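Local coordinates for protein beta-glucanase (Clostridium thermocellum, PDB 3WVJ) that hydrolyses beta-1,3-1,4-glucans such as lichenan as an endo-acting glycoside hydrolase of family 16, built on a beta-jellyroll fold, at residues A[2-8]-A[68-73]; A[75-81]-A[208-214]; A[146-150]-A[161-165]. One frame throughout, in Å; residues are numbered along the deposited sequence.

Interaction 1 (A[2-8]-A[68-73]); sequences TVVNTPF and TKSFFG
Val4 and Phe8 close on the ring of Phe72 and form the apolar centre where the N-terminal segment 2-8, leading into strand 8-11, lies against the end of strand 61-72. The CE1-CZ corner of Phe72 rises into one face of the Phe8 ring, its CZ standing above the ring centre; the planes meet at 56° with centroids 5.0 Å apart, an oblique pairing. Phe8 can offer that face because its CG lies trans to the backbone N (chi1 175°), which carries the ring out toward residues 68-73. The Phe72 ring also meets Tyr213 edge-to-face.

Val4 runs alongside Phe72 and divides its methyls between two neighbours: CG1 touches Phe72 CE1 at 3.6 Å, while CG2 presses on Ser70 CB at 3.5 Å, a tight carbon pair. The short, branched valine suits this place, since each methyl reaches a different residue without a long chain to order. Thr68 adds its methyl CG2 near Phe8 CE2, and Val3 lays CG1 against the backbone of Gly73.

Farther out the contact turns polar. Val4 N donates to Phe71 O at 2.8 Å in a nearly straight bond (168°), making a single backbone bridge. A water accepts from Phe71 N at 3.0 Å and donates to Thr2 O, linking the two backbones next to the direct bond. Within residues 68-73, Thr68 OG1 donates to Ser70 O at 2.7 Å, bracing the corner of the chain; OG1 is also bonded to Ile181 N.

Past the bridge, Val4 O and Gly73 N are buried without polar partners. With one direct hydrogen bond and one water link, the N-terminal segment therefore probably owes much of its hold to the fit of valine methyls and phenylalanine rings.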
loop_
_atom_site.group_PDB
_atom_site.type_symbol
_atom_site.label_atom_id
_atom_site.label_comp_id
_atom_site.label_asym_id
_atom_site.label_seq_id
_atom_site.Cartn_x
_atom_site.Cartn_y
_atom_site.Cartn_z
ATOM N N THR A 2 -19.292 11.233 3.926
ATOM C CA THR A 2 -19.890 10.234 3.011
ATOM C C THR A 2 -18.801 9.337 2.397
ATOM O O THR A 2 -17.814 9.850 1.837
ATOM C CB THR A 2 -20.732 10.885 1.889
ATOM O OG1 THR A 2 -21.607 11.864 2.464
ATOM C CG2 THR A 2 -21.570 9.840 1.138
ATOM N N VAL A 3 -18.967 8.013 2.493
ATOM C CA VAL A 3 -18.143 7.146 1.664
ATOM C C VAL A 3 -18.097 7.750 0.255
ATOM O O VAL A 3 -19.123 8.163 -0.277
ATOM C CB VAL A 3 -18.647 5.693 1.644
ATOM C CG1 VAL A 3 -17.968 4.876 0.545
ATOM C CG2 VAL A 3 -18.400 5.090 3.006
ATOM N N VAL A 4 -16.910 7.821 -0.338
ATOM C CA VAL A 4 -16.781 8.275 -1.719
ATOM C C VAL A 4 -17.298 7.183 -2.695
ATOM O O VAL A 4 -16.880 6.000 -2.622
ATOM C CB VAL A 4 -15.325 8.690 -2.000
ATOM C CG1 VAL A 4 -15.110 8.975 -3.478
ATOM C CG2 VAL A 4 -14.971 9.881 -1.125
ATOM N N ASN A 5 -18.243 7.591 -3.558
ATOM C CA ASN A 5 -18.915 6.705 -4.516
ATOM C C ASN A 5 -18.829 7.240 -5.925
ATOM O O ASN A 5 -19.586 6.819 -6.793
ATOM C CB ASN A 5 -20.401 6.466 -4.143
ATOM C CG ASN A 5 -21.183 7.762 -3.830
ATOM O OD1 ASN A 5 -21.160 8.763 -4.574
ATOM N ND2 ASN A 5 -21.921 7.723 -2.726
ATOM N N THR A 6 -17.925 8.195 -6.134
ATOM C CA THR A 6 -17.709 8.871 -7.415
ATOM C C THR A 6 -16.216 8.717 -7.735
ATOM O O THR A 6 -15.417 8.446 -6.822
ATOM C CB THR A 6 -17.992 10.360 -7.278
ATOM O OG1 THR A 6 -17.042 10.899 -6.359
ATOM C CG2 THR A 6 -19.446 10.631 -6.782
ATOM N N PRO A 7 -15.827 8.917 -9.015
ATOM C CA PRO A 7 -14.409 8.714 -9.351
ATOM C C PRO A 7 -13.483 9.644 -8.573
ATOM O O PRO A 7 -13.820 10.789 -8.321
ATOM C CB PRO A 7 -14.346 8.973 -10.862
ATOM C CG PRO A 7 -15.745 8.739 -11.347
ATOM C CD PRO A 7 -16.645 9.173 -10.217
ATOM N N PHE A 8 -12.341 9.108 -8.158
ATOM C CA PHE A 8 -11.327 9.828 -7.396
ATOM C C PHE A 8 -10.015 9.637 -8.123
ATOM O O PHE A 8 -9.683 8.529 -8.551
ATOM C CB PHE A 8 -11.254 9.324 -5.963
ATOM C CG PHE A 8 -10.151 9.920 -5.142
ATOM C CD1 PHE A 8 -10.298 11.148 -4.541
ATOM C CD2 PHE A 8 -8.985 9.205 -4.898
ATOM C CE1 PHE A 8 -9.274 11.698 -3.770
ATOM C CE2 PHE A 8 -7.984 9.725 -4.091
ATOM C CZ PHE A 8 -8.129 10.976 -3.540
ATOM N N THR A 68 -5.568 8.621 2.473
ATOM C CA THR A 68 -6.688 9.488 2.082
ATOM C C THR A 68 -7.420 9.855 3.366
ATOM O O THR A 68 -7.379 9.075 4.340
ATOM C CB THR A 68 -7.678 8.756 1.118
ATOM O OG1 THR A 68 -8.241 7.571 1.751
ATOM C CG2 THR A 68 -7.006 8.348 -0.205
ATOM N N LYS A 69 -8.115 10.991 3.386
ATOM C CA LYS A 69 -9.060 11.312 4.477
ATOM C C LYS A 69 -10.391 10.589 4.241
ATOM O O LYS A 69 -11.060 10.203 5.170
ATOM C CB LYS A 69 -9.328 12.821 4.579
ATOM C CG LYS A 69 -8.077 13.656 4.835
ATOM C CD LYS A 69 -8.519 15.053 5.303
ATOM C CE LYS A 69 -7.371 16.022 5.225
ATOM N NZ LYS A 69 -7.855 17.473 5.141
ATOM N N SER A 70 -10.763 10.396 2.985
ATOM C CA SER A 70 -12.001 9.730 2.611
ATOM C C SER A 70 -11.923 8.194 2.672
ATOM O O SER A 70 -10.857 7.575 2.534
ATOM C CB SER A 70 -12.402 10.125 1.193
ATOM O OG SER A 70 -12.713 11.536 1.151
ATOM N N PHE A 71 -13.114 7.620 2.838
ATOM C CA PHE A 71 -13.302 6.183 2.782
ATOM C C PHE A 71 -13.913 5.901 1.417
ATOM O O PHE A 71 -14.682 6.762 0.917
ATOM C CB PHE A 71 -14.300 5.852 3.850
ATOM C CG PHE A 71 -13.743 5.896 5.228
ATOM C CD1 PHE A 71 -13.277 4.710 5.827
ATOM C CD2 PHE A 71 -13.792 7.072 5.967
ATOM C CE1 PHE A 71 -12.767 4.746 7.124
ATOM C CE2 PHE A 71 -13.256 7.132 7.253
ATOM C CZ PHE A 71 -12.771 5.963 7.840
ATOM N N PHE A 72 -13.599 4.733 0.828
ATOM C CA PHE A 72 -14.039 4.358 -0.515
ATOM C C PHE A 72 -14.653 2.978 -0.478
ATOM O O PHE A 72 -14.141 2.100 0.212
ATOM C CB PHE A 72 -12.862 4.346 -1.480
ATOM C CG PHE A 72 -12.163 5.722 -1.595
ATOM C CD1 PHE A 72 -12.421 6.554 -2.657
ATOM C CD2 PHE A 72 -11.273 6.134 -0.615
ATOM C CE1 PHE A 72 -11.801 7.809 -2.759
ATOM C CE2 PHE A 72 -10.666 7.365 -0.698
ATOM C CZ PHE A 72 -10.916 8.205 -1.768
ATOM N N GLY A 73 -15.727 2.785 -1.251
ATOM C CA GLY A 73 -16.446 1.490 -1.289
ATOM C C GLY A 73 -16.028 0.501 -2.387
ATOM O O GLY A 73 -14.912 0.598 -2.945
HETATM O O HOH W 1 -15.466 9.476 3.191
#

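Interaction 2 (A[75-81]-A[208-214]); sequences GYYEVRM and YEYVKYY
Arg80 lays its CB over one face of the Tyr210 ring, 3.7 Å from its centroid, a CH-pi contact, while Lys212 CE covers the opposite face. Held between these aliphatic groups, Tyr210 sends its OH to Glu78 OE2 at 2.7 Å, on the anti side and 27° out of the carboxylate plane. Tyr76 OH donates to the anti lone pair of Glu78 OE1 at 2.6 Å.

On the other face of the sheet, Tyr213 turns its CD1 edge onto the face of Tyr77, a T-shaped pair with planes at 65°; Tyr213 OH bonds to Tyr74 O and Tyr77 OH to Gly73 O. Met81 runs beside Tyr208, its SD 4.6 Å from the ring centroid in an oblique Met-aromatic contact. This face, with Val79 and Val211, packs on strands 89-97 and 179-187.

Strands 75-82 and 204-214 are neighbours in the beta-jellyroll, pairing regularly from Tyr76 to Arg80, where Glu209 and Tyr210 both face Arg80 in a classic beta bulge. The salt bridge from Arg80 NH1 to Glu209 OE2 is long, 4.0 Å.

Two donated hydroxyls would stabilise a negative charge on buried Glu78, probably favouring its ionised form.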
loop_
_atom_site.group_PDB
_atom_site.type_symbol
_atom_site.label_atom_id
_atom_site.label_comp_id
_atom_site.label_asym_id
_atom_site.label_seq_id
_atom_site.Cartn_x
_atom_site.Cartn_y
_atom_site.Cartn_z
ATOM N N GLY A 75 -15.542 -1.234 -6.017
ATOM C CA GLY A 75 -15.052 -0.570 -7.226
ATOM C C GLY A 75 -13.598 -0.918 -7.521
ATOM O O GLY A 75 -13.021 -1.822 -6.882
ATOM N N TYR A 76 -13.013 -0.171 -8.473
ATOM C CA TYR A 76 -11.662 -0.453 -9.006
ATOM C C TYR A 76 -10.645 0.564 -8.516
ATOM O O TYR A 76 -10.817 1.798 -8.703
ATOM C CB TYR A 76 -11.641 -0.546 -10.547
ATOM C CG TYR A 76 -10.260 -0.839 -11.100
ATOM C CD1 TYR A 76 -9.568 -2.048 -10.776
ATOM C CD2 TYR A 76 -9.614 0.099 -11.891
ATOM C CE1 TYR A 76 -8.304 -2.297 -11.274
ATOM C CE2 TYR A 76 -8.349 -0.142 -12.387
ATOM C CZ TYR A 76 -7.691 -1.324 -12.082
ATOM O OH TYR A 76 -6.405 -1.502 -12.620
ATOM N N TYR A 77 -9.604 0.032 -7.860
ATOM C CA TYR A 77 -8.558 0.836 -7.249
ATOM C C TYR A 77 -7.291 0.642 -8.079
ATOM O O TYR A 77 -6.902 -0.505 -8.386
ATOM C CB TYR A 77 -8.293 0.403 -5.815
ATOM C CG TYR A 77 -9.413 0.644 -4.823
ATOM C CD1 TYR A 77 -9.270 1.608 -3.796
ATOM C CD2 TYR A 77 -10.597 -0.089 -4.893
ATOM C CE1 TYR A 77 -10.291 1.813 -2.873
ATOM C CE2 TYR A 77 -11.605 0.076 -3.975
ATOM C CZ TYR A 77 -11.460 1.030 -2.972
ATOM O OH TYR A 77 -12.459 1.171 -2.056
ATOM N N GLU A 78 -6.649 1.746 -8.469
ATOM C CA GLU A 78 -5.413 1.573 -9.228
ATOM C C GLU A 78 -4.314 2.491 -8.771
ATOM O O GLU A 78 -4.547 3.673 -8.549
ATOM C CB GLU A 78 -5.680 1.763 -10.716
ATOM C CG GLU A 78 -4.488 1.449 -11.581
ATOM C CD GLU A 78 -4.802 1.609 -13.050
ATOM O OE1 GLU A 78 -5.338 0.646 -13.653
ATOM O OE2 GLU A 78 -4.499 2.669 -13.616
ATOM N N VAL A 79 -3.116 1.945 -8.658
ATOM C CA VAL A 79 -1.942 2.723 -8.356
ATOM C C VAL A 79 -0.967 2.570 -9.524
ATOM O O VAL A 79 -0.903 1.510 -10.132
ATOM C CB VAL A 79 -1.318 2.249 -7.004
ATOM C CG1 VAL A 79 -0.779 0.790 -7.068
ATOM C CG2 VAL A 79 -0.246 3.208 -6.541
ATOM N N ARG A 80 -0.199 3.600 -9.834
ATOM C CA ARG A 80 0.990 3.476 -10.676
ATOM C C ARG A 80 2.199 3.836 -9.799
ATOM O O ARG A 80 2.211 4.909 -9.177
ATOM C CB ARG A 80 0.912 4.396 -11.918
ATOM C CG ARG A 80 2.246 4.506 -12.680
ATOM C CD ARG A 80 2.096 5.377 -13.945
ATOM N NE ARG A 80 1.935 4.418 -15.009
ATOM C CZ ARG A 80 2.907 3.949 -15.770
ATOM N NH1 ARG A 80 4.133 4.456 -15.736
ATOM N NH2 ARG A 80 2.614 2.986 -16.608
ATOM N N MET A 81 3.186 2.944 -9.734
ATOM C CA MET A 81 4.234 2.981 -8.716
ATOM C C MET A 81 5.499 2.142 -9.096
ATOM O O MET A 81 5.489 1.328 -10.032
ATOM C CB MET A 81 3.685 2.490 -7.339
ATOM C CG MET A 81 3.368 1.007 -7.265
ATOM S SD MET A 81 2.833 0.490 -5.586
ATOM C CE MET A 81 4.410 0.443 -4.721
ATOM N N TYR A 208 5.498 6.853 -6.340
ATOM C CA TYR A 208 4.119 6.645 -6.790
ATOM C C TYR A 208 3.791 7.784 -7.729
ATOM O O TYR A 208 4.061 8.901 -7.387
ATOM C CB TYR A 208 3.177 6.671 -5.570
ATOM C CG TYR A 208 3.492 5.587 -4.509
ATOM C CD1 TYR A 208 2.709 4.439 -4.428
ATOM C CD2 TYR A 208 4.587 5.692 -3.632
ATOM C CE1 TYR A 208 2.978 3.448 -3.502
ATOM C CE2 TYR A 208 4.900 4.676 -2.730
ATOM C CZ TYR A 208 4.051 3.562 -2.652
ATOM O OH TYR A 208 4.238 2.507 -1.787
ATOM N N GLU A 209 3.160 7.528 -8.866
ATOM C CA GLU A 209 2.731 8.645 -9.740
ATOM C C GLU A 209 1.285 9.027 -9.529
ATOM O O GLU A 209 0.931 10.180 -9.682
ATOM C CB GLU A 209 2.915 8.319 -11.216
ATOM C CG GLU A 209 4.300 7.851 -11.607
ATOM C CD GLU A 209 4.425 7.773 -13.101
ATOM O OE1 GLU A 209 3.398 8.062 -13.774
ATOM O OE2 GLU A 209 5.537 7.488 -13.598
ATOM N N TYR A 210 0.447 8.036 -9.246
ATOM C CA TYR A 210 -0.981 8.321 -9.041
ATOM C C TYR A 210 -1.692 7.209 -8.255
ATOM O O TYR A 210 -1.129 6.138 -8.006
ATOM C CB TYR A 210 -1.729 8.592 -10.348
ATOM C CG TYR A 210 -1.929 7.448 -11.357
ATOM C CD1 TYR A 210 -2.723 6.328 -11.053
ATOM C CD2 TYR A 210 -1.372 7.526 -12.630
ATOM C CE1 TYR A 210 -2.892 5.296 -11.969
ATOM C CE2 TYR A 210 -1.562 6.523 -13.553
ATOM C CZ TYR A 210 -2.331 5.432 -13.217
ATOM O OH TYR A 210 -2.517 4.458 -14.140
ATOM N N VAL A 211 -2.926 7.525 -7.890
ATOM C CA VAL A 211 -3.893 6.619 -7.299
ATOM C C VAL A 211 -5.235 7.068 -7.889
ATOM O O VAL A 211 -5.545 8.300 -7.958
ATOM C CB VAL A 211 -3.908 6.813 -5.792
ATOM C CG1 VAL A 211 -5.212 6.310 -5.197
ATOM C CG2 VAL A 211 -2.723 6.134 -5.159
ATOM N N LYS A 212 -5.987 6.092 -8.399
ATOM C CA LYS A 212 -7.301 6.307 -9.009
ATOM C C LYS A 212 -8.289 5.298 -8.458
ATOM O O LYS A 212 -7.947 4.111 -8.174
ATOM C CB LYS A 212 -7.227 6.206 -10.530
ATOM C CG LYS A 212 -6.398 7.301 -11.167
ATOM C CD LYS A 212 -6.013 6.992 -12.603
ATOM C CE LYS A 212 -5.407 8.225 -13.252
ATOM N NZ LYS A 212 -5.115 7.981 -14.695
ATOM N N TYR A 213 -9.495 5.780 -8.217
ATOM C CA TYR A 213 -10.619 4.911 -7.852
ATOM C C TYR A 213 -11.817 5.148 -8.793
ATOM O O TYR A 213 -12.222 6.315 -9.072
ATOM C CB TYR A 213 -10.979 5.078 -6.364
ATOM C CG TYR A 213 -12.392 4.603 -5.985
ATOM C CD1 TYR A 213 -12.608 3.291 -5.538
ATOM C CD2 TYR A 213 -13.505 5.470 -6.063
ATOM C CE1 TYR A 213 -13.869 2.853 -5.179
ATOM C CE2 TYR A 213 -14.762 5.030 -5.713
ATOM C CZ TYR A 213 -14.916 3.730 -5.261
ATOM O OH TYR A 213 -16.139 3.260 -4.947
ATOM N N TYR A 214 -12.318 4.044 -9.335
ATOM C CA TYR A 214 -13.478 4.054 -10.193
ATOM C C TYR A 214 -14.583 3.200 -9.553
ATOM O O TYR A 214 -14.412 1.987 -9.364
ATOM C CB TYR A 214 -13.140 3.523 -11.582
ATOM C CG TYR A 214 -11.982 4.198 -12.266
ATOM C CD1 TYR A 214 -12.142 5.444 -12.931
ATOM C CD2 TYR A 214 -10.731 3.592 -12.289
ATOM C CE1 TYR A 214 -11.069 6.066 -13.565
ATOM C CE2 TYR A 214 -9.654 4.190 -12.931
ATOM C CZ TYR A 214 -9.826 5.416 -13.572
ATOM O OH TYR A 214 -8.734 5.984 -14.193
#

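Interaction 3 (A[146-150]-A[161-165]); sequences FHTYG and YVDGK
Asp163 and Thr148 bond to each other through backbone and side chain where strands 147-154 and 157-162 of one beta hairpin meet, at the end away from their connecting turn. From Asp163 CB, the chain turns at chi1 -76°, which sets CG opposite the carbonyl carbon and brings the carboxylate over to segment 146-150. At the tip Asp163 OD1 accepts from Thr148 N at 2.9 Å, met nearly head-on along the C-O bond and close to straight at 163°; the same oxygen lies 3.5 Å from His147 CB. The approach of OD2 to the His147 ring is doubtful. An aspartate suits the place because its short arm carries an acceptor to this N-H.

The backbone answers in the other direction, Asp163 N donating to Thr148 O at 2.6 Å. Gly150 and Tyr161 form a hydrogen-bonded pair, with Tyr161 N to Gly150 O the shorter bond at 2.8 Å. Between that pair and the Thr148-Asp163 bonds, Tyr149 and Val162 form a non-hydrogen-bonded pair, Tyr149 CE1 resting 4.1 Å from Val162 CG1. A water accepts from Gly164 N at 2.8 Å and also bonds Thr148 OG1.

Asp163 and Gly164 occupy the central positions of a type I' turn running from Val162 to Lys165, both with positive phi, a conformation that glycine adopts easily and aspartate less readily. Such turns are typical of tight two-residue beta hairpins, here connecting strands 157-162 and 165-170.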
loop_
_atom_site.group_PDB
_atom_site.type_symbol
_atom_site.label_atom_id
_atom_site.label_comp_id
_atom_site.label_asym_id
_atom_site.label_seq_id
_atom_site.Cartn_x
_atom_site.Cartn_y
_atom_site.Cartn_z
ATOM N N PHE A 146 8.079 2.230 -13.528
ATOM C CA PHE A 146 6.750 2.333 -12.973
ATOM C C PHE A 146 5.853 1.352 -13.697
ATOM O O PHE A 146 6.095 1.073 -14.870
ATOM C CB PHE A 146 6.259 3.780 -13.070
ATOM C CG PHE A 146 7.003 4.707 -12.169
ATOM C CD1 PHE A 146 6.492 5.035 -10.939
ATOM C CD2 PHE A 146 8.225 5.262 -12.570
ATOM C CE1 PHE A 146 7.153 5.869 -10.095
ATOM C CE2 PHE A 146 8.899 6.126 -11.734
ATOM C CZ PHE A 146 8.363 6.406 -10.488
ATOM N N HIS A 147 4.862 0.808 -12.987
ATOM C CA HIS A 147 3.863 -0.047 -13.587
ATOM C C HIS A 147 2.593 0.289 -12.917
ATOM O O HIS A 147 2.612 0.957 -11.920
ATOM C CB HIS A 147 4.223 -1.504 -13.317
ATOM C CG HIS A 147 5.320 -2.018 -14.212
ATOM N ND1 HIS A 147 6.616 -1.942 -13.877
ATOM C CD2 HIS A 147 5.268 -2.610 -15.448
ATOM C CE1 HIS A 147 7.358 -2.483 -14.844
ATOM N NE2 HIS A 147 6.535 -2.887 -15.806
ATOM N N THR A 148 1.455 -0.160 -13.421
ATOM C CA THR A 148 0.225 0.047 -12.662
ATOM C C THR A 148 -0.253 -1.280 -12.094
ATOM O O THR A 148 0.020 -2.347 -12.674
ATOM C CB THR A 148 -0.895 0.621 -13.507
ATOM O OG1 THR A 148 -1.355 -0.444 -14.334
ATOM C CG2 THR A 148 -0.401 1.781 -14.362
ATOM N N TYR A 149 -0.925 -1.195 -10.945
ATOM C CA TYR A 149 -1.371 -2.365 -10.161
ATOM C C TYR A 149 -2.703 -1.938 -9.596
ATOM O O TYR A 149 -2.947 -0.726 -9.374
ATOM C CB TYR A 149 -0.446 -2.671 -8.979
ATOM C CG TYR A 149 1.000 -2.876 -9.368
ATOM C CD1 TYR A 149 1.475 -4.145 -9.733
ATOM C CD2 TYR A 149 1.878 -1.802 -9.413
ATOM C CE1 TYR A 149 2.796 -4.328 -10.111
ATOM C CE2 TYR A 149 3.172 -1.978 -9.781
ATOM C CZ TYR A 149 3.630 -3.242 -10.125
ATOM O OH TYR A 149 4.930 -3.405 -10.488
ATOM N N GLY A 150 -3.582 -2.898 -9.347
ATOM C CA GLY A 150 -4.942 -2.513 -8.942
ATOM C C GLY A 150 -5.758 -3.715 -8.548
ATOM O O GLY A 150 -5.313 -4.840 -8.770
ATOM N N TYR A 161 -5.147 -6.838 -10.673
ATOM C CA TYR A 161 -4.610 -6.369 -11.986
ATOM C C TYR A 161 -3.138 -5.970 -11.892
ATOM O O TYR A 161 -2.665 -5.439 -10.876
ATOM C CB TYR A 161 -5.427 -5.206 -12.562
ATOM C CG TYR A 161 -6.862 -5.575 -12.900
ATOM C CD1 TYR A 161 -7.340 -5.613 -14.227
ATOM C CD2 TYR A 161 -7.764 -5.881 -11.888
ATOM C CE1 TYR A 161 -8.663 -5.954 -14.510
ATOM C CE2 TYR A 161 -9.084 -6.214 -12.168
ATOM C CZ TYR A 161 -9.534 -6.260 -13.463
ATOM O OH TYR A 161 -10.862 -6.627 -13.640
ATOM N N VAL A 162 -2.408 -6.273 -12.960
ATOM C CA VAL A 162 -1.045 -5.819 -13.114
ATOM C C VAL A 162 -1.006 -5.187 -14.493
ATOM O O VAL A 162 -1.258 -5.860 -15.462
ATOM C CB VAL A 162 -0.086 -6.998 -13.010
ATOM C CG1 VAL A 162 1.327 -6.546 -13.272
ATOM C CG2 VAL A 162 -0.202 -7.664 -11.623
ATOM N N ASP A 163 -0.703 -3.901 -14.607
ATOM C CA ASP A 163 -0.645 -3.252 -15.915
ATOM C C ASP A 163 -1.921 -3.380 -16.728
ATOM O O ASP A 163 -1.859 -3.618 -17.943
ATOM C CB ASP A 163 0.578 -3.714 -16.754
ATOM C CG ASP A 163 1.863 -3.087 -16.277
ATOM O OD1 ASP A 163 1.778 -1.923 -15.761
ATOM O OD2 ASP A 163 2.925 -3.709 -16.407
ATOM N N GLY A 164 -3.063 -3.197 -16.068
ATOM C CA GLY A 164 -4.359 -3.172 -16.741
ATOM C C GLY A 164 -4.964 -4.522 -17.099
ATOM O O GLY A 164 -5.997 -4.540 -17.780
ATOM N N LYS A 165 -4.324 -5.630 -16.646
ATOM C CA LYS A 165 -4.733 -7.019 -16.946
ATOM C C LYS A 165 -5.027 -7.842 -15.698
ATOM O O LYS A 165 -4.252 -7.851 -14.752
ATOM C CB LYS A 165 -3.656 -7.756 -17.785
ATOM C CG LYS A 165 -3.611 -7.282 -19.244
ATOM C CD LYS A 165 -2.508 -7.947 -20.051
ATOM C CE LYS A 165 -2.569 -7.414 -21.478
ATOM N NZ LYS A 165 -1.883 -8.359 -22.421
HETATM O O HOH W 2 -3.319 -2.319 -13.423
#

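Interaction 2 is the buried member of the three, pairing strands 75-82 and 204-214 over many residues, whereas interactions 1 and 3 are only partly buried. Strand 75-82 also pairs with 147-154: Val79 N to Tyr149 O and Met81 N to His147 O are probable hydrogen bonds, so interactions 2 and 3 share neighbouring strands of one sheet. Interaction 1 meets 204-214 from the other side, through a probable bond from Tyr213 N to Phe8 O. Their chemistry follows place: methyls and phenyl rings hold the N-terminal segment, tyrosines and a carboxylate held by two hydroxyls line the strand pair, and an aspartate with backbone bonds secures the turn. Interactions 1 and 3 do not touch, lying about 11 Å apart at their nearest atoms.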